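Local coordinates for tryptophan halogenase (Shewanella frigidimarina, PDB 2PYX), which probably acts as a flavin-dependent tryptophan halogenase that uses bound FAD, at residues 15-27 against 177-191. Sequence-based numbering, arbitrary orientation.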
ATOM      1  N   GLY A  15      15.144  -4.607 -10.437  1.00 11.10           N
ATOM      2  CA  GLY A  15      14.686  -3.265 -10.602  1.00 11.57           C
ATOM      3  C   GLY A  15      13.241  -3.103 -10.139  1.00 13.47           C
ATOM      4  O   GLY A  15      12.856  -3.477  -9.015  1.00 13.03           O
ATOM      5  N   GLY A  16      12.407  -2.541 -10.996  1.00 11.71           N
ATOM      6  CA  GLY A  16      11.006  -2.292 -10.658  1.00 10.42           C
ATOM      7  C   GLY A  16      10.887  -1.258  -9.549  1.00 11.37           C
ATOM      8  O   GLY A  16      11.850  -0.583  -9.193  1.00 11.65           O
ATOM      9  N   THR A  17       9.698  -1.131  -8.999  1.00 10.45           N
ATOM     10  CA  THR A  17       9.493  -0.147  -7.954  1.00 10.98           C
ATOM     11  C   THR A  17      10.281  -0.520  -6.709  1.00 10.13           C
ATOM     12  O   THR A  17      10.798   0.360  -6.016  1.00 10.07           O
ATOM     13  CB  THR A  17       8.023   0.003  -7.592  1.00 11.87           C
ATOM     14  OG1 THR A  17       7.492  -1.285  -7.305  1.00 12.47           O
ATOM     15  CG2 THR A  17       7.272   0.644  -8.710  1.00 12.93           C
ATOM     16  N   ALA A  18      10.412  -1.812  -6.425  1.00 10.43           N
ATOM     17  CA  ALA A  18      11.126  -2.242  -5.216  1.00  9.58           C
ATOM     18  C   ALA A  18      12.594  -1.835  -5.261  1.00 10.15           C
ATOM     19  O   ALA A  18      13.139  -1.210  -4.345  1.00 10.17           O
ATOM     20  CB  ALA A  18      10.970  -3.743  -5.020  1.00 10.32           C
ATOM     21  N   GLY A  19      13.242  -2.127  -6.384  1.00  9.79           N
ATOM     22  CA  GLY A  19      14.647  -1.843  -6.508  1.00  8.87           C
ATOM     23  C   GLY A  19      14.964  -0.381  -6.604  1.00  8.69           C
ATOM     24  O   GLY A  19      15.878   0.115  -5.915  1.00  9.50           O
ATOM     25  N   TRP A  20      14.187   0.336  -7.426  1.00  9.54           N
ATOM     26  CA  TRP A  20      14.487   1.756  -7.623  1.00 11.27           C
ATOM     27  C   TRP A  20      14.067   2.652  -6.466  1.00 10.99           C
ATOM     28  O   TRP A  20      14.744   3.627  -6.158  1.00 12.87           O
ATOM     29  CB  TRP A  20      13.951   2.274  -8.943  1.00 10.00           C
ATOM     30  CG  TRP A  20      14.669   1.658 -10.097  1.00 11.27           C
ATOM     31  CD1 TRP A  20      14.190   0.691 -10.952  1.00 13.32           C
ATOM     32  CD2 TRP A  20      16.005   1.913 -10.485  1.00 11.30           C
ATOM     33  NE1 TRP A  20      15.157   0.355 -11.870  1.00 12.08           N
ATOM     34  CE2 TRP A  20      16.278   1.089 -11.604  1.00 10.98           C
ATOM     35  CE3 TRP A  20      17.017   2.753 -10.007  1.00 11.66           C
ATOM     36  CZ2 TRP A  20      17.521   1.083 -12.235  1.00 11.16           C
ATOM     37  CZ3 TRP A  20      18.221   2.764 -10.656  1.00 12.67           C
ATOM     38  CH2 TRP A  20      18.464   1.919 -11.761  1.00 13.33           C
ATOM     39  N   ILE A  21      12.984   2.310  -5.776  1.00 10.29           N
ATOM     40  CA  ILE A  21      12.681   3.096  -4.573  1.00 10.53           C
ATOM     41  C   ILE A  21      13.794   2.905  -3.543  1.00  9.28           C
ATOM     42  O   ILE A  21      14.213   3.855  -2.870  1.00 10.75           O
ATOM     43  CB  ILE A  21      11.305   2.743  -3.992  1.00  9.33           C
ATOM     44  CG1 ILE A  21      10.207   3.351  -4.879  1.00 10.97           C
ATOM     45  CG2 ILE A  21      11.158   3.233  -2.532  1.00 11.32           C
ATOM     46  CD1 ILE A  21       8.805   2.829  -4.566  1.00 13.50           C
ATOM     47  N   THR A  22      14.270   1.665  -3.417  1.00  8.08           N
ATOM     48  CA  THR A  22      15.361   1.388  -2.490  1.00  9.43           C
ATOM     49  C   THR A  22      16.598   2.203  -2.870  1.00  8.71           C
ATOM     50  O   THR A  22      17.236   2.821  -2.040  1.00  9.83           O
ATOM     51  CB  THR A  22      15.689  -0.122  -2.426  1.00 11.77           C
ATOM     52  OG1 THR A  22      14.507  -0.839  -2.028  1.00 10.15           O
ATOM     53  CG2 THR A  22      16.812  -0.401  -1.446  1.00 10.74           C
ATOM     54  N   ALA A  23      16.997   2.133  -4.138  1.00 10.64           N
ATOM     55  CA  ALA A  23      18.179   2.862  -4.591  1.00 10.12           C
ATOM     56  C   ALA A  23      18.070   4.347  -4.289  1.00  7.51           C
ATOM     57  O   ALA A  23      18.996   4.969  -3.780  1.00 10.49           O
ATOM     58  CB  ALA A  23      18.371   2.643  -6.079  1.00 11.16           C
ATOM     59  N   GLY A  24      16.909   4.921  -4.592  1.00  9.54           N
ATOM     60  CA  GLY A  24      16.710   6.351  -4.411  1.00  9.84           C
ATOM     61  C   GLY A  24      16.733   6.791  -2.972  1.00 10.03           C
ATOM     62  O   GLY A  24      17.348   7.801  -2.601  1.00  9.60           O
ATOM     63  N   LEU A  25      16.037   6.025  -2.127  1.00  9.80           N
ATOM     64  CA  LEU A  25      15.996   6.366  -0.704  1.00  9.34           C
ATOM     65  C   LEU A  25      17.393   6.235  -0.053  1.00  8.73           C
ATOM     66  O   LEU A  25      17.790   7.066   0.739  1.00 10.02           O
ATOM     67  CB  LEU A  25      14.944   5.558   0.042  1.00  9.97           C
ATOM     68  CG  LEU A  25      13.504   5.964  -0.267  1.00 10.28           C
ATOM     69  CD1 LEU A  25      12.583   4.948   0.408  1.00 13.23           C
ATOM     70  CD2 LEU A  25      13.195   7.379   0.190  1.00 12.94           C
ATOM     71  N   LEU A  26      18.124   5.181  -0.397  1.00  9.41           N
ATOM     72  CA  LEU A  26      19.477   5.025   0.126  1.00  9.75           C
ATOM     73  C   LEU A  26      20.398   6.172  -0.331  1.00  9.70           C
ATOM     74  O   LEU A  26      21.099   6.751   0.485  1.00 10.41           O
ATOM     75  CB  LEU A  26      20.103   3.698  -0.335  1.00 10.15           C
ATOM     76  CG  LEU A  26      19.551   2.464   0.374  1.00 11.49           C
ATOM     77  CD1 LEU A  26      20.113   1.213  -0.301  1.00 14.23           C
ATOM     78  CD2 LEU A  26      19.871   2.448   1.853  1.00 13.38           C
ATOM     79  N   ALA A  27      20.394   6.461  -1.639  1.00 10.60           N
ATOM     80  CA  ALA A  27      21.290   7.484  -2.177  1.00 11.91           C
ATOM     81  C   ALA A  27      20.936   8.842  -1.605  1.00 11.60           C
ATOM     82  O   ALA A  27      21.811   9.612  -1.221  1.00 12.20           O
ATOM     83  CB  ALA A  27      21.203   7.516  -3.708  1.00 12.19           C
ATOM     84  N   PHE A 177       6.496   4.556 -13.442  1.00 12.89           N
ATOM     85  CA  PHE A 177       7.166   5.015 -12.235  1.00 12.40           C
ATOM     86  C   PHE A 177       8.590   4.444 -12.141  1.00 11.82           C
ATOM     87  O   PHE A 177       9.532   5.164 -11.887  1.00 12.57           O
ATOM     88  CB  PHE A 177       6.295   4.650 -11.013  1.00 13.90           C
ATOM     89  CG  PHE A 177       6.769   5.194  -9.678  1.00 12.15           C
ATOM     90  CD1 PHE A 177       7.496   6.374  -9.573  1.00 13.99           C
ATOM     91  CD2 PHE A 177       6.390   4.537  -8.513  1.00 14.61           C
ATOM     92  CE1 PHE A 177       7.904   6.855  -8.324  1.00 16.16           C
ATOM     93  CE2 PHE A 177       6.782   5.034  -7.264  1.00 13.98           C
ATOM     94  CZ  PHE A 177       7.538   6.176  -7.194  1.00 13.93           C
ATOM     95  N   SER A 178       8.747   3.152 -12.364  1.00 12.66           N
ATOM     96  CA  SER A 178      10.059   2.522 -12.341  0.50 12.66           C
ATOM     97  C   SER A 178      10.993   3.186 -13.351  1.00 12.27           C
ATOM     98  O   SER A 178      12.174   3.377 -13.083  1.00 13.43           O
ATOM     99  CB  SER A 178       9.911   1.034 -12.660  0.50 14.52           C
ATOM    100  OG  SER A 178       9.210   0.395 -11.623  0.50 18.66           O
ATOM    101  N   GLN A 179      10.452   3.518 -14.528  1.00 13.51           N
ATOM    102  CA  GLN A 179      11.260   4.193 -15.555  1.00 14.41           C
ATOM    103  C   GLN A 179      11.701   5.586 -15.119  1.00 11.12           C
ATOM    104  O   GLN A 179      12.856   5.974 -15.278  1.00 14.58           O
ATOM    105  CB  GLN A 179      10.521   4.265 -16.880  1.00 17.48           C
ATOM    106  CG  GLN A 179      11.387   4.812 -18.028  1.00 20.41           C
ATOM    107  CD  GLN A 179      12.734   4.099 -18.182  1.00 24.56           C
ATOM    108  OE1 GLN A 179      12.806   2.868 -18.235  1.00 25.37           O
ATOM    109  NE2 GLN A 179      13.816   4.880 -18.254  1.00 29.13           N
ATOM    110  N   LEU A 180      10.775   6.336 -14.530  1.00 11.59           N
ATOM    111  CA  LEU A 180      11.131   7.653 -14.003  1.00 12.52           C
ATOM    112  C   LEU A 180      12.233   7.548 -12.943  1.00 13.27           C
ATOM    113  O   LEU A 180      13.190   8.296 -12.937  1.00 13.26           O
ATOM    114  CB  LEU A 180       9.892   8.358 -13.444  1.00 12.41           C
ATOM    115  CG  LEU A 180      10.037   9.664 -12.670  1.00 18.38           C
ATOM    116  CD1 LEU A 180      10.909  10.628 -13.424  1.00 29.58           C
ATOM    117  CD2 LEU A 180       8.707  10.323 -12.422  1.00 20.32           C
ATOM    118  N   LEU A 181      12.088   6.586 -12.044  1.00 11.32           N
ATOM    119  CA  LEU A 181      13.069   6.407 -10.976  1.00 11.94           C
ATOM    120  C   LEU A 181      14.441   5.965 -11.535  1.00 11.80           C
ATOM    121  O   LEU A 181      15.489   6.382 -11.047  1.00 11.69           O
ATOM    122  CB  LEU A 181      12.585   5.362  -9.961  1.00 13.39           C
ATOM    123  CG  LEU A 181      11.413   5.842  -9.097  1.00 16.88           C
ATOM    124  CD1 LEU A 181      10.829   4.637  -8.371  1.00 18.94           C
ATOM    125  CD2 LEU A 181      11.843   6.954  -8.124  1.00 17.97           C
ATOM    126  N   THR A 182      14.424   5.105 -12.555  1.00 10.93           N
ATOM    127  CA  THR A 182      15.673   4.671 -13.166  1.00 10.97           C
ATOM    128  C   THR A 182      16.452   5.879 -13.669  1.00 11.18           C
ATOM    129  O   THR A 182      17.644   6.011 -13.435  1.00 13.04           O
ATOM    130  CB  THR A 182      15.371   3.768 -14.366  1.00 11.98           C
ATOM    131  OG1 THR A 182      14.735   2.548 -13.926  1.00 13.18           O
ATOM    132  CG2 THR A 182      16.664   3.441 -15.137  1.00 12.83           C
ATOM    133  N   GLU A 183      15.717   6.753 -14.361  1.00 13.27           N
ATOM    134  CA  GLU A 183      16.306   7.989 -14.901  1.00 14.78           C
ATOM    135  C   GLU A 183      16.824   8.885 -13.783  1.00 13.50           C
ATOM    136  O   GLU A 183      17.963   9.316 -13.802  1.00 12.26           O
ATOM    137  CB  GLU A 183      15.274   8.747 -15.765  1.00 15.30           C
ATOM    138  CG  GLU A 183      14.851   7.978 -16.995  1.00 18.94           C
ATOM    139  CD  GLU A 183      13.503   8.379 -17.612  1.00 25.84           C
ATOM    140  OE1 GLU A 183      12.756   9.240 -17.055  1.00 28.19           O
ATOM    141  OE2 GLU A 183      13.181   7.766 -18.673  1.00 26.45           O
ATOM    142  N   HIS A 184      15.996   9.137 -12.781  1.00 12.86           N
ATOM    143  CA  HIS A 184      16.417   9.996 -11.704  1.00 13.64           C
ATOM    144  C   HIS A 184      17.596   9.418 -10.935  1.00 11.31           C
ATOM    145  O   HIS A 184      18.572  10.111 -10.638  1.00 12.38           O
ATOM    146  CB  HIS A 184      15.253  10.219 -10.787  1.00 12.59           C
ATOM    147  CG  HIS A 184      15.557  11.120  -9.643  1.00 15.11           C
ATOM    148  ND1 HIS A 184      15.510  12.498  -9.746  1.00 18.38           N
ATOM    149  CD2 HIS A 184      15.906  10.843  -8.365  1.00 14.02           C
ATOM    150  CE1 HIS A 184      15.814  13.025  -8.571  1.00 15.59           C
ATOM    151  NE2 HIS A 184      16.065  12.044  -7.718  1.00 16.08           N
ATOM    152  N   CYS A 185      17.522   8.140 -10.591  1.00 11.79           N
ATOM    153  CA  CYS A 185      18.556   7.568  -9.736  1.00 11.37           C
ATOM    154  C   CYS A 185      19.917   7.462 -10.401  1.00 10.63           C
ATOM    155  O   CYS A 185      20.949   7.647  -9.776  1.00 12.08           O
ATOM    156  CB  CYS A 185      18.175   6.180  -9.255  1.00 12.37           C
ATOM    157  SG  CYS A 185      16.812   6.212  -8.028  1.00 14.77           S
ATOM    158  N   THR A 186      19.911   7.135 -11.699  1.00 12.43           N
ATOM    159  CA  THR A 186      21.161   6.977 -12.430  1.00 11.81           C
ATOM    160  C   THR A 186      21.752   8.314 -12.860  1.00 13.20           C
ATOM    161  O   THR A 186      22.982   8.499 -12.817  1.00 16.47           O
ATOM    162  CB  THR A 186      21.013   6.042 -13.650  1.00 14.24           C
ATOM    163  OG1 THR A 186      20.084   6.589 -14.569  1.00 14.08           O
ATOM    164  CG2 THR A 186      20.539   4.664 -13.221  1.00 14.96           C
ATOM    165  N   GLN A 187      20.886   9.256 -13.236  1.00 13.16           N
ATOM    166  CA  GLN A 187      21.375  10.543 -13.792  1.00 14.05           C
ATOM    167  C   GLN A 187      21.578  11.644 -12.759  1.00 14.24           C
ATOM    168  O   GLN A 187      22.389  12.543 -12.960  1.00 17.62           O
ATOM    169  CB  GLN A 187      20.462  11.036 -14.914  1.00 15.38           C
ATOM    170  CG  GLN A 187      20.250   9.982 -16.049  1.00 16.15           C
ATOM    171  CD  GLN A 187      21.568   9.390 -16.598  1.00 16.46           C
ATOM    172  OE1 GLN A 187      22.366  10.110 -17.217  1.00 19.75           O
ATOM    173  NE2 GLN A 187      21.813   8.088 -16.347  1.00 15.18           N
ATOM    174  N   LYS A 188      20.886  11.545 -11.627  1.00 14.07           N
ATOM    175  CA  LYS A 188      20.994  12.548 -10.602  1.00 14.49           C
ATOM    176  C   LYS A 188      21.527  12.023  -9.266  1.00 14.13           C
ATOM    177  O   LYS A 188      22.172  12.784  -8.532  1.00 16.08           O
ATOM    178  CB  LYS A 188      19.652  13.210 -10.412  1.00 15.04           C
ATOM    179  CG  LYS A 188      19.123  13.949 -11.672  1.00 19.15           C
ATOM    180  CD  LYS A 188      17.773  14.561 -11.360  1.00 26.69           C
ATOM    181  CE  LYS A 188      17.224  15.489 -12.443  1.00 33.07           C
ATOM    182  NZ  LYS A 188      15.924  16.164 -11.983  1.00 32.23           N
ATOM    183  N   LEU A 189      21.305  10.740  -8.957  1.00 12.11           N
ATOM    184  CA  LEU A 189      21.712  10.196  -7.651  1.00 12.06           C
ATOM    185  C   LEU A 189      22.886   9.234  -7.702  1.00 12.76           C
ATOM    186  O   LEU A 189      23.237   8.653  -6.696  1.00 12.55           O
ATOM    187  CB  LEU A 189      20.519   9.527  -6.947  1.00 11.47           C
ATOM    188  CG  LEU A 189      19.284  10.384  -6.694  1.00 11.83           C
ATOM    189  CD1 LEU A 189      18.267   9.567  -5.934  1.00 14.23           C
ATOM    190  CD2 LEU A 189      19.628  11.635  -5.944  1.00 16.85           C
ATOM    191  N   GLY A 190      23.556   9.098  -8.848  1.00 12.52           N
ATOM    192  CA  GLY A 190      24.802   8.335  -8.916  1.00 13.34           C
ATOM    193  C   GLY A 190      24.741   6.819  -8.771  1.00 12.15           C
ATOM    194  O   GLY A 190      25.775   6.173  -8.506  1.00 14.03           O
ATOM    195  N   VAL A 191      23.548   6.255  -8.955  1.00 11.39           N
ATOM    196  CA  VAL A 191      23.368   4.811  -8.903  1.00 11.96           C
ATOM    197  C   VAL A 191      23.899   4.170 -10.198  1.00 12.90           C
ATOM    198  O   VAL A 191      23.605   4.643 -11.311  1.00 12.83           O
ATOM    199  CB  VAL A 191      21.899   4.462  -8.643  1.00 10.84           C
ATOM    200  CG1 VAL A 191      21.675   2.955  -8.655  1.00 14.88           C
ATOM    201  CG2 VAL A 191      21.510   5.050  -7.279  1.00 13.23           C
TER
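Trp20 lays its indole across Thr182 as a large knob reaching into a hole formed by Leu181, Thr182, Cys185 and Thr186. With CG beside its own backbone N (chi1 -67°), the flat side chain extends over helix 177-187. Thr182 CA lies 3.8 Å above the centroid of the six-membered ring, almost on the ring normal, which makes a CH-pi contact. Thr182 OG1 sits over the same face and comes 3.0 Å from Trp20 NE1, but the angle is too poor for a hydrogen bond; the hydroxyl is instead given to Ser178 O. A threonine suits the spot because that intrahelical bond occupies its polar end while CG2 packs against the ring. Farther along the indole, Trp20 CZ3 meets Cys185 CB at 3.7 Å.

In one of its two conformers, Ser178 brings OG close to the backbone at Gly16 and Thr17, where a small side chain fits, and hydrogen-bonds to Ala174 O within its own helix. Leu181 CB packs on Trp20 CB (3.5 Å), while Leu181 CD1 touches Ile21 CG1. Gly24 lets the helices close up, with Cys185 SG 3.6 Å from its CA and Leu189 CD1 also near its backbone; the small Ala27 meets Leu189 CB through its own CB.

Helix 16-27 and helix 177-187 run in roughly the same direction, 30° apart, their axes 8.8 Å at closest. Helix 16-31 follows strand 9-13 through a glycine-rich turn, the Rossmann-type element predicted to bind FAD; a tartrate, probably from the crystallisation liquor, is hydrogen-bonded to Thr17 N and Ala18 N. Helix 174-187 leads into the sheet's edge strand 192-195, whose His193 meets Trp20 edge-to-face, while Leu47 and Glu49 of strand 44-49 touch the Trp20 side chain and helix 363-377 packs against Thr17, Ala18 and Thr22.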